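Local coordinates for protein CELL division inhibitor (Pyrococcus furiosus, PDB 1G3Q) that binds ADP with magnesium and, as a MinD-type P-loop ATPase, probably hydrolyses ATP in the control of cell division, at residues 16-27 / 114-122; 196-205 / 217-226. All coordinates share one frame; numbering follows the deposited sequence.

In the fold
After strand 3-8 and the phosphate-binding loop, the chain enters helix 16-29, which carries the first segment of contact 1. Strand 114-118, 87 residues later, comes back beside that helix and closes a large loop holding strands 34-38 and 81-84. Contact 1 ties the helix to the middle of the mixed sheet. The chain then passes through strands 136-141 and 164-173 to edge strand 193-198. There contact 2 closes a short loop of mostly helix between 196-205 and 217-226. The two contacts follow in series and neither encloses the other. They meet through Thr18 on Ile203 and Asn22 on Phe226, and share one ADP: contact 1 binds at its phosphates, contact 2 at its adenine.

Contact 1: 16-27 / 114-122; sequences KTTVTANLSVAL and FILIDCPAG. With MG (magnesium ion), chain B; ADP (adenosine-5'-diphosphate), chain C.
Thr17 OG1 meets Asp118 OD2 at 2.4 Å, shorter than expected, and the exact length is doubtful. The same OG1 binds magnesium at 2.1 Å. ADP O3B and four waters complete the six ligands. In this chain Asp118 is second-shell to the magnesium; it also belongs to another magnesium site. Water 2, a metal ligand, probably donates to Asp118 OD1. Asp118 CG stands anti to the backbone N (chi1 -175°), turning the carboxylate to the helix start. Two bends, at chi3 and chi4, fold the Lys16 chain back and set NZ 2.9 Å from Cys119 O, in the carbonyl plane. NZ also gives a weak bond to ADP O2B. Thr17 N donates to ADP O3B at 2.8 Å, nearly straight at 165°. This is the Walker A arrangement, a helix start on the phosphates. Thr20 OG1 packs on Asp118 CB while donating to Lys16 O. Leu116 CD1 meets Leu23 CG at 3.8 Å and Ser24 OG. Leu27 CD1 sits over a face of the Phe114 ring, 4.0 Å from its centroid. The helix runs nearly antiparallel to strand 114-118 (162°), which lies between strands 3-8 and 34-38, and helix 46-49 touches Thr17, Thr20 and Asp118.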
loop_
_atom_site.group_PDB
_atom_site.type_symbol
_atom_site.label_atom_id
_atom_site.label_comp_id
_atom_site.label_asym_id
_atom_site.label_seq_id
_atom_site.Cartn_x
_atom_site.Cartn_y
_atom_site.Cartn_z
ATOM N N LYS A 16 -3.420 -3.139 -4.054
ATOM C CA LYS A 16 -2.876 -2.477 -2.872
ATOM C C LYS A 16 -1.453 -2.906 -2.519
ATOM O O LYS A 16 -0.577 -2.067 -2.305
ATOM C CB LYS A 16 -3.807 -2.700 -1.673
ATOM C CG LYS A 16 -5.146 -1.985 -1.814
ATOM C CD LYS A 16 -6.087 -2.258 -0.644
ATOM C CE LYS A 16 -6.718 -3.644 -0.721
ATOM N NZ LYS A 16 -5.745 -4.745 -0.481
ATOM N N THR A 17 -1.214 -4.209 -2.448
ATOM C CA THR A 17 0.125 -4.676 -2.116
ATOM C C THR A 17 1.113 -4.304 -3.213
ATOM O O THR A 17 2.241 -3.891 -2.927
ATOM C CB THR A 17 0.131 -6.195 -1.881
ATOM O OG1 THR A 17 -0.680 -6.479 -0.740
ATOM C CG2 THR A 17 1.550 -6.700 -1.601
ATOM N N THR A 18 0.676 -4.432 -4.464
ATOM C CA THR A 18 1.511 -4.102 -5.616
ATOM C C THR A 18 1.892 -2.618 -5.615
ATOM O O THR A 18 3.046 -2.260 -5.866
ATOM C CB THR A 18 0.790 -4.434 -6.938
ATOM O OG1 THR A 18 0.523 -5.842 -6.999
ATOM C CG2 THR A 18 1.647 -4.040 -8.131
ATOM N N VAL A 19 0.920 -1.754 -5.337
ATOM C CA VAL A 19 1.191 -0.323 -5.293
ATOM C C VAL A 19 2.101 -0.020 -4.103
ATOM O O VAL A 19 3.067 0.727 -4.233
ATOM C CB VAL A 19 -0.120 0.490 -5.179
ATOM C CG1 VAL A 19 0.182 1.961 -4.900
ATOM C CG2 VAL A 19 -0.901 0.369 -6.474
ATOM N N THR A 20 1.804 -0.610 -2.948
ATOM C CA THR A 20 2.627 -0.382 -1.763
ATOM C C THR A 20 4.089 -0.738 -2.040
ATOM O O THR A 20 4.991 0.061 -1.787
ATOM C CB THR A 20 2.157 -1.232 -0.561
ATOM O OG1 THR A 20 0.792 -0.919 -0.245
ATOM C CG2 THR A 20 3.028 -0.944 0.656
ATOM N N ALA A 21 4.313 -1.946 -2.548
ATOM C CA ALA A 21 5.661 -2.425 -2.848
ATOM C C ALA A 21 6.393 -1.595 -3.906
ATOM O O ALA A 21 7.531 -1.178 -3.688
ATOM C CB ALA A 21 5.609 -3.890 -3.281
ATOM N N ASN A 22 5.754 -1.357 -5.049
ATOM C CA ASN A 22 6.401 -0.579 -6.104
ATOM C C ASN A 22 6.641 0.879 -5.719
ATOM O O ASN A 22 7.700 1.434 -6.014
ATOM C CB ASN A 22 5.598 -0.648 -7.406
ATOM C CG ASN A 22 5.788 -1.969 -8.138
ATOM O OD1 ASN A 22 5.080 -2.946 -7.883
ATOM N ND2 ASN A 22 6.761 -2.008 -9.037
ATOM N N LEU A 23 5.665 1.500 -5.061
ATOM C CA LEU A 23 5.819 2.890 -4.643
ATOM C C LEU A 23 6.956 2.992 -3.623
ATOM O O LEU A 23 7.748 3.933 -3.655
ATOM C CB LEU A 23 4.511 3.419 -4.039
ATOM C CG LEU A 23 4.498 4.884 -3.582
ATOM C CD1 LEU A 23 4.910 5.797 -4.738
ATOM C CD2 LEU A 23 3.100 5.242 -3.083
ATOM N N SER A 24 7.038 2.017 -2.720
ATOM C CA SER A 24 8.097 2.007 -1.714
ATOM C C SER A 24 9.475 2.018 -2.368
ATOM O O SER A 24 10.344 2.821 -2.006
ATOM C CB SER A 24 7.994 0.764 -0.824
ATOM O OG SER A 24 6.862 0.817 0.022
ATOM N N VAL A 25 9.676 1.114 -3.323
ATOM C CA VAL A 25 10.953 1.007 -4.011
ATOM C C VAL A 25 11.243 2.252 -4.851
ATOM O O VAL A 25 12.378 2.732 -4.880
ATOM C CB VAL A 25 11.002 -0.256 -4.908
ATOM C CG1 VAL A 25 12.348 -0.344 -5.616
ATOM C CG2 VAL A 25 10.789 -1.510 -4.054
ATOM N N ALA A 26 10.222 2.770 -5.529
ATOM C CA ALA A 26 10.391 3.968 -6.346
ATOM C C ALA A 26 10.835 5.141 -5.467
ATOM O O ALA A 26 11.786 5.850 -5.799
ATOM C CB ALA A 26 9.086 4.308 -7.063
ATOM N N LEU A 27 10.149 5.343 -4.345
ATOM C CA LEU A 27 10.500 6.429 -3.433
ATOM C C LEU A 27 11.877 6.200 -2.814
ATOM O O LEU A 27 12.665 7.140 -2.652
ATOM C CB LEU A 27 9.444 6.560 -2.328
ATOM C CG LEU A 27 8.078 7.131 -2.728
ATOM C CD1 LEU A 27 7.100 6.964 -1.575
ATOM C CD2 LEU A 27 8.222 8.610 -3.101
ATOM N N PHE A 114 8.566 8.240 4.652
ATOM C CA PHE A 114 7.293 7.693 4.208
ATOM C C PHE A 114 7.017 6.356 4.879
ATOM O O PHE A 114 7.905 5.508 4.990
ATOM C CB PHE A 114 7.302 7.463 2.694
ATOM C CG PHE A 114 7.181 8.716 1.881
ATOM C CD1 PHE A 114 5.929 9.265 1.609
ATOM C CD2 PHE A 114 8.316 9.348 1.384
ATOM C CE1 PHE A 114 5.810 10.429 0.848
ATOM C CE2 PHE A 114 8.208 10.511 0.624
ATOM C CZ PHE A 114 6.951 11.052 0.356
ATOM N N ILE A 115 5.787 6.182 5.342
ATOM C CA ILE A 115 5.369 4.920 5.930
ATOM C C ILE A 115 4.153 4.570 5.090
ATOM O O ILE A 115 3.122 5.241 5.159
ATOM C CB ILE A 115 4.979 5.055 7.419
ATOM C CG1 ILE A 115 6.207 5.465 8.240
ATOM C CG2 ILE A 115 4.423 3.725 7.934
ATOM C CD1 ILE A 115 5.964 5.564 9.736
ATOM N N LEU A 116 4.281 3.542 4.262
ATOM C CA LEU A 116 3.178 3.152 3.396
ATOM C C LEU A 116 2.502 1.914 3.972
ATOM O O LEU A 116 3.129 0.864 4.108
ATOM C CB LEU A 116 3.703 2.884 1.984
ATOM C CG LEU A 116 4.595 4.002 1.420
ATOM C CD1 LEU A 116 5.050 3.643 0.006
ATOM C CD2 LEU A 116 3.822 5.326 1.405
ATOM N N ILE A 117 1.223 2.046 4.312
ATOM C CA ILE A 117 0.480 0.941 4.905
ATOM C C ILE A 117 -0.374 0.177 3.900
ATOM O O ILE A 117 -1.330 0.716 3.343
ATOM C CB ILE A 117 -0.459 1.430 6.032
ATOM C CG1 ILE A 117 0.290 2.367 6.985
ATOM C CG2 ILE A 117 -1.002 0.230 6.798
ATOM C CD1 ILE A 117 -0.634 3.152 7.921
ATOM N N ASP A 118 -0.017 -1.082 3.678
ATOM C CA ASP A 118 -0.756 -1.956 2.777
ATOM C C ASP A 118 -1.973 -2.383 3.595
ATOM O O ASP A 118 -1.839 -3.111 4.577
ATOM C CB ASP A 118 0.105 -3.172 2.424
ATOM C CG ASP A 118 -0.545 -4.081 1.397
ATOM O OD1 ASP A 118 -1.664 -3.770 0.924
ATOM O OD2 ASP A 118 0.078 -5.114 1.064
ATOM N N CYS A 119 -3.155 -1.926 3.199
ATOM C CA CYS A 119 -4.369 -2.250 3.943
ATOM C C CYS A 119 -5.272 -3.285 3.301
ATOM O O CYS A 119 -5.276 -3.464 2.084
ATOM C CB CYS A 119 -5.217 -0.987 4.156
ATOM S SG CYS A 119 -4.391 0.399 4.950
ATOM N N PRO A 120 -6.030 -4.016 4.127
ATOM C CA PRO A 120 -6.934 -5.000 3.540
ATOM C C PRO A 120 -8.060 -4.110 3.013
ATOM O O PRO A 120 -8.200 -2.970 3.456
ATOM C CB PRO A 120 -7.363 -5.842 4.742
ATOM C CG PRO A 120 -7.277 -4.882 5.884
ATOM C CD PRO A 120 -6.003 -4.123 5.597
ATOM N N ALA A 121 -8.849 -4.602 2.070
ATOM C CA ALA A 121 -9.929 -3.791 1.523
ATOM C C ALA A 121 -11.168 -3.807 2.410
ATOM O O ALA A 121 -11.283 -4.621 3.324
ATOM C CB ALA A 121 -10.288 -4.288 0.134
ATOM N N GLY A 122 -12.086 -2.885 2.145
ATOM C CA GLY A 122 -13.325 -2.852 2.900
ATOM C C GLY A 122 -13.425 -1.891 4.064
ATOM O O GLY A 122 -12.595 -0.996 4.240
HETATM MG MG MG B . -2.655 -7.329 -0.761
HETATM P PB ADP C . -4.480 -6.588 -3.452
HETATM O O1B ADP C . -5.311 -7.681 -2.990
HETATM O O2B ADP C . -5.314 -5.410 -3.734
HETATM O O3B ADP C . -3.210 -6.161 -2.479
HETATM P PA ADP C . -2.418 -7.303 -5.254
HETATM O O1A ADP C . -1.841 -8.439 -4.624
HETATM O O2A ADP C . -1.605 -6.119 -5.169
HETATM O O3A ADP C . -3.832 -6.997 -4.798
HETATM O "O5'" ADP C . -2.562 -7.665 -6.706
HETATM C "C5'" ADP C . -3.331 -8.834 -7.188
HETATM C "C4'" ADP C . -2.634 -9.537 -8.296
HETATM O "O4'" ADP C . -2.715 -8.789 -9.542
HETATM C "C3'" ADP C . -1.168 -9.750 -8.088
HETATM O "O3'" ADP C . -0.803 -11.083 -8.435
HETATM C "C2'" ADP C . -0.457 -8.783 -8.985
HETATM O "O2'" ADP C . 0.801 -9.217 -9.499
HETATM C "C1'" ADP C . -1.393 -8.529 -10.088
HETATM N N9 ADP C . -1.437 -7.110 -10.537
HETATM C C8 ADP C . -1.698 -5.909 -9.859
HETATM N N7 ADP C . -1.650 -4.829 -10.584
HETATM C C5 ADP C . -1.339 -5.307 -11.837
HETATM C C6 ADP C . -1.135 -4.657 -13.087
HETATM N N6 ADP C . -1.244 -3.330 -13.172
HETATM N N1 ADP C . -0.823 -5.442 -14.200
HETATM C C2 ADP C . -0.717 -6.802 -14.086
HETATM N N3 ADP C . -0.894 -7.498 -12.937
HETATM C C4 ADP C . -1.203 -6.698 -11.843
HETATM O O HOH W 1 -7.641 -7.192 0.435
HETATM O O HOH W 2 -3.442 -5.582 0.728
HETATM O O HOH W 3 -1.914 -9.235 -2.007
HETATM O O HOH W 4 -4.830 -8.506 -0.430
HETATM O O HOH W 5 -2.054 -8.563 1.168
#

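Contact 2: 196-205 / 217-226; sequences VIPEDPAIRE and KPESKGAKAF. With ADP (adenosine-5'-diphosphate), chain C.
Asp200 CG is anti to the backbone N (chi1 -172°), which carries OD2 to Gly222 N at the start of helix 221-235. Gly222 N donates to the anti lone pair of Asp200 OD2 at 2.9 Å. OD1 caps its own helix, accepting from Ala202 N from above the carboxylate plane. One side chain therefore links two helix starts, whose N-terminal ends probably favour its negative charge. Ile197 CG1 is anti to the carbonyl carbon (chi1 -53°), and CD1 lands over the centre of the Phe226 ring, 3.9 Å from the centroid. The same methyl meets Ala225 CB at 3.6 Å. Ile203 CD1 packs on Phe226 CE1 at 3.9 Å and on the adenine. Gly222 has no side chain, and Ile203 CD1 packs on its CA at 4.0 Å. Ala202 CB rests on Ser220, whose OG caps its helix at Ala223 N. Farther from the nucleotide, Lys217 NZ forms a salt bridge with Glu205 OE1 at 3.0 Å. Asp200 N donates to ADP N1 (2.8 Å, 172°), and N6 donates to Pro198 O at 2.9 Å. This backbone pair reads the Watson-Crick edge of adenine, and the contact forms the base-binding end of the nucleotide site beside the sheet's edge strand.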
loop_
_atom_site.group_PDB
_atom_site.type_symbol
_atom_site.label_atom_id
_atom_site.label_comp_id
_atom_site.label_asym_id
_atom_site.label_seq_id
_atom_site.Cartn_x
_atom_site.Cartn_y
_atom_site.Cartn_z
ATOM N N VAL A 196 -2.055 6.329 -13.672
ATOM C CA VAL A 196 -2.722 5.236 -14.347
ATOM C C VAL A 196 -1.659 4.156 -14.467
ATOM O O VAL A 196 -0.628 4.362 -15.106
ATOM C CB VAL A 196 -3.196 5.630 -15.766
ATOM C CG1 VAL A 196 -3.854 4.440 -16.442
ATOM C CG2 VAL A 196 -4.180 6.790 -15.688
ATOM N N ILE A 197 -1.890 3.024 -13.814
ATOM C CA ILE A 197 -0.953 1.907 -13.879
ATOM C C ILE A 197 -1.586 0.921 -14.854
ATOM O O ILE A 197 -2.645 0.353 -14.586
ATOM C CB ILE A 197 -0.773 1.219 -12.507
ATOM C CG1 ILE A 197 -0.396 2.250 -11.438
ATOM C CG2 ILE A 197 0.314 0.144 -12.605
ATOM C CD1 ILE A 197 0.929 2.965 -11.687
ATOM N N PRO A 198 -0.946 0.711 -16.007
ATOM C CA PRO A 198 -1.504 -0.215 -16.991
ATOM C C PRO A 198 -1.430 -1.679 -16.587
ATOM O O PRO A 198 -0.622 -2.061 -15.736
ATOM C CB PRO A 198 -0.667 0.074 -18.231
ATOM C CG PRO A 198 0.686 0.357 -17.636
ATOM C CD PRO A 198 0.340 1.267 -16.473
ATOM N N GLU A 199 -2.301 -2.488 -17.182
ATOM C CA GLU A 199 -2.291 -3.925 -16.944
ATOM C C GLU A 199 -0.972 -4.279 -17.617
ATOM O O GLU A 199 -0.767 -3.963 -18.793
ATOM C CB GLU A 199 -3.459 -4.594 -17.675
ATOM C CG GLU A 199 -3.575 -6.106 -17.488
ATOM C CD GLU A 199 -3.755 -6.506 -16.036
ATOM O OE1 GLU A 199 -4.255 -5.681 -15.246
ATOM O OE2 GLU A 199 -3.410 -7.652 -15.685
ATOM N N ASP A 200 -0.066 -4.909 -16.880
ATOM C CA ASP A 200 1.238 -5.231 -17.444
ATOM C C ASP A 200 1.810 -6.518 -16.858
ATOM O O ASP A 200 2.058 -6.603 -15.658
ATOM C CB ASP A 200 2.195 -4.067 -17.166
ATOM C CG ASP A 200 3.530 -4.207 -17.877
ATOM O OD1 ASP A 200 3.836 -5.297 -18.400
ATOM O OD2 ASP A 200 4.283 -3.211 -17.902
ATOM N N PRO A 201 2.020 -7.539 -17.701
ATOM C CA PRO A 201 2.575 -8.814 -17.236
ATOM C C PRO A 201 3.851 -8.615 -16.408
ATOM O O PRO A 201 4.147 -9.407 -15.516
ATOM C CB PRO A 201 2.841 -9.562 -18.537
ATOM C CG PRO A 201 1.695 -9.106 -19.404
ATOM C CD PRO A 201 1.666 -7.610 -19.132
ATOM N N ALA A 202 4.600 -7.552 -16.701
ATOM C CA ALA A 202 5.839 -7.269 -15.971
ATOM C C ALA A 202 5.588 -7.074 -14.478
ATOM O O ALA A 202 6.421 -7.436 -13.639
ATOM C CB ALA A 202 6.515 -6.034 -16.546
ATOM N N ILE A 203 4.441 -6.489 -14.147
ATOM C CA ILE A 203 4.091 -6.254 -12.753
ATOM C C ILE A 203 3.852 -7.591 -12.048
ATOM O O ILE A 203 4.336 -7.815 -10.937
ATOM C CB ILE A 203 2.837 -5.346 -12.653
ATOM C CG1 ILE A 203 3.217 -3.911 -13.038
ATOM C CG2 ILE A 203 2.264 -5.392 -11.246
ATOM C CD1 ILE A 203 2.042 -2.921 -13.071
ATOM N N ARG A 204 3.111 -8.479 -12.706
ATOM C CA ARG A 204 2.827 -9.804 -12.156
ATOM C C ARG A 204 4.142 -10.568 -12.011
ATOM O O ARG A 204 4.359 -11.278 -11.027
ATOM C CB ARG A 204 1.873 -10.566 -13.089
ATOM C CG ARG A 204 1.684 -12.051 -12.764
ATOM C CD ARG A 204 1.106 -12.287 -11.370
ATOM N NE ARG A 204 0.861 -13.709 -11.117
ATOM C CZ ARG A 204 0.599 -14.228 -9.921
ATOM N NH1 ARG A 204 0.391 -15.533 -9.794
ATOM N NH2 ARG A 204 0.550 -13.448 -8.847
ATOM N N GLU A 205 5.027 -10.411 -12.989
ATOM C CA GLU A 205 6.310 -11.094 -12.941
ATOM C C GLU A 205 7.092 -10.636 -11.712
ATOM O O GLU A 205 7.701 -11.451 -11.016
ATOM C CB GLU A 205 7.121 -10.815 -14.208
ATOM C CG GLU A 205 8.305 -11.761 -14.367
ATOM C CD GLU A 205 9.081 -11.547 -15.657
ATOM O OE1 GLU A 205 8.522 -10.964 -16.615
ATOM O OE2 GLU A 205 10.251 -11.982 -15.715
ATOM N N LYS A 217 12.061 -4.850 -13.750
ATOM C CA LYS A 217 11.968 -4.572 -15.187
ATOM C C LYS A 217 11.702 -3.073 -15.340
ATOM O O LYS A 217 10.588 -2.647 -15.651
ATOM C CB LYS A 217 10.847 -5.414 -15.808
ATOM C CG LYS A 217 11.050 -6.916 -15.575
ATOM C CD LYS A 217 10.008 -7.785 -16.274
ATOM C CE LYS A 217 10.129 -7.689 -17.785
ATOM N NZ LYS A 217 9.300 -8.718 -18.466
ATOM N N PRO A 218 12.748 -2.257 -15.136
ATOM C CA PRO A 218 12.732 -0.794 -15.207
ATOM C C PRO A 218 12.251 -0.097 -16.481
ATOM O O PRO A 218 11.925 1.086 -16.437
ATOM C CB PRO A 218 14.169 -0.423 -14.845
ATOM C CG PRO A 218 14.944 -1.540 -15.423
ATOM C CD PRO A 218 14.135 -2.745 -15.009
ATOM N N GLU A 219 12.205 -0.803 -17.607
ATOM C CA GLU A 219 11.750 -0.181 -18.849
ATOM C C GLU A 219 10.319 -0.565 -19.219
ATOM O O GLU A 219 9.804 -0.138 -20.250
ATOM C CB GLU A 219 12.691 -0.532 -20.008
ATOM C CG GLU A 219 14.067 0.138 -19.951
ATOM C CD GLU A 219 14.003 1.658 -20.082
ATOM O OE1 GLU A 219 13.069 2.168 -20.736
ATOM O OE2 GLU A 219 14.902 2.346 -19.545
ATOM N N SER A 220 9.678 -1.378 -18.384
ATOM C CA SER A 220 8.297 -1.779 -18.648
ATOM C C SER A 220 7.362 -0.595 -18.414
ATOM O O SER A 220 7.696 0.326 -17.671
ATOM C CB SER A 220 7.887 -2.927 -17.725
ATOM O OG SER A 220 7.917 -2.524 -16.367
ATOM N N LYS A 221 6.191 -0.624 -19.044
ATOM C CA LYS A 221 5.216 0.449 -18.888
ATOM C C LYS A 221 4.795 0.571 -17.423
ATOM O O LYS A 221 4.610 1.673 -16.907
ATOM C CB LYS A 221 3.977 0.183 -19.751
ATOM C CG LYS A 221 4.223 0.189 -21.253
ATOM C CD LYS A 221 2.893 0.185 -22.004
ATOM C CE LYS A 221 3.094 0.251 -23.511
ATOM N NZ LYS A 221 3.697 -1.002 -24.035
ATOM N N GLY A 222 4.647 -0.570 -16.758
ATOM C CA GLY A 222 4.258 -0.565 -15.359
ATOM C C GLY A 222 5.297 0.113 -14.486
ATOM O O GLY A 222 4.957 0.922 -13.619
ATOM N N ALA A 223 6.567 -0.217 -14.712
ATOM C CA ALA A 223 7.655 0.366 -13.938
ATOM C C ALA A 223 7.667 1.880 -14.100
ATOM O O ALA A 223 7.733 2.619 -13.121
ATOM C CB ALA A 223 9.003 -0.216 -14.390
ATOM N N LYS A 224 7.605 2.339 -15.344
ATOM C CA LYS A 224 7.624 3.773 -15.610
ATOM C C LYS A 224 6.443 4.516 -14.983
ATOM O O LYS A 224 6.605 5.635 -14.501
ATOM C CB LYS A 224 7.687 4.016 -17.120
ATOM C CG LYS A 224 9.041 3.643 -17.718
ATOM C CD LYS A 224 9.031 3.644 -19.242
ATOM C CE LYS A 224 10.431 3.376 -19.784
ATOM N NZ LYS A 224 10.462 3.176 -21.264
ATOM N N ALA A 225 5.263 3.901 -14.980
ATOM C CA ALA A 225 4.091 4.537 -14.387
ATOM C C ALA A 225 4.286 4.698 -12.877
ATOM O O ALA A 225 3.911 5.722 -12.301
ATOM C CB ALA A 225 2.840 3.718 -14.677
ATOM N N PHE A 226 4.881 3.695 -12.234
ATOM C CA PHE A 226 5.115 3.783 -10.795
ATOM C C PHE A 226 6.154 4.844 -10.443
ATOM O O PHE A 226 6.065 5.478 -9.387
ATOM C CB PHE A 226 5.532 2.422 -10.226
ATOM C CG PHE A 226 4.368 1.537 -9.876
ATOM C CD1 PHE A 226 4.189 0.311 -10.505
ATOM C CD2 PHE A 226 3.440 1.943 -8.921
ATOM C CE1 PHE A 226 3.101 -0.501 -10.191
ATOM C CE2 PHE A 226 2.346 1.142 -8.597
ATOM C CZ PHE A 226 2.176 -0.085 -9.235
HETATM P PB ADP C . -4.480 -6.588 -3.452
HETATM O O1B ADP C . -5.311 -7.681 -2.990
HETATM O O2B ADP C . -5.314 -5.410 -3.734
HETATM O O3B ADP C . -3.210 -6.161 -2.479
HETATM P PA ADP C . -2.418 -7.303 -5.254
HETATM O O1A ADP C . -1.841 -8.439 -4.624
HETATM O O2A ADP C . -1.605 -6.119 -5.169
HETATM O O3A ADP C . -3.832 -6.997 -4.798
HETATM O "O5'" ADP C . -2.562 -7.665 -6.706
HETATM C "C5'" ADP C . -3.331 -8.834 -7.188
HETATM C "C4'" ADP C . -2.634 -9.537 -8.296
HETATM O "O4'" ADP C . -2.715 -8.789 -9.542
HETATM C "C3'" ADP C . -1.168 -9.750 -8.088
HETATM O "O3'" ADP C . -0.803 -11.083 -8.435
HETATM C "C2'" ADP C . -0.457 -8.783 -8.985
HETATM O "O2'" ADP C . 0.801 -9.217 -9.499
HETATM C "C1'" ADP C . -1.393 -8.529 -10.088
HETATM N N9 ADP C . -1.437 -7.110 -10.537
HETATM C C8 ADP C . -1.698 -5.909 -9.859
HETATM N N7 ADP C . -1.650 -4.829 -10.584
HETATM C C5 ADP C . -1.339 -5.307 -11.837
HETATM C C6 ADP C . -1.135 -4.657 -13.087
HETATM N N6 ADP C . -1.244 -3.330 -13.172
HETATM N N1 ADP C . -0.823 -5.442 -14.200
HETATM C C2 ADP C . -0.717 -6.802 -14.086
HETATM N N3 ADP C . -0.894 -7.498 -12.937
HETATM C C4 ADP C . -1.203 -6.698 -11.843
#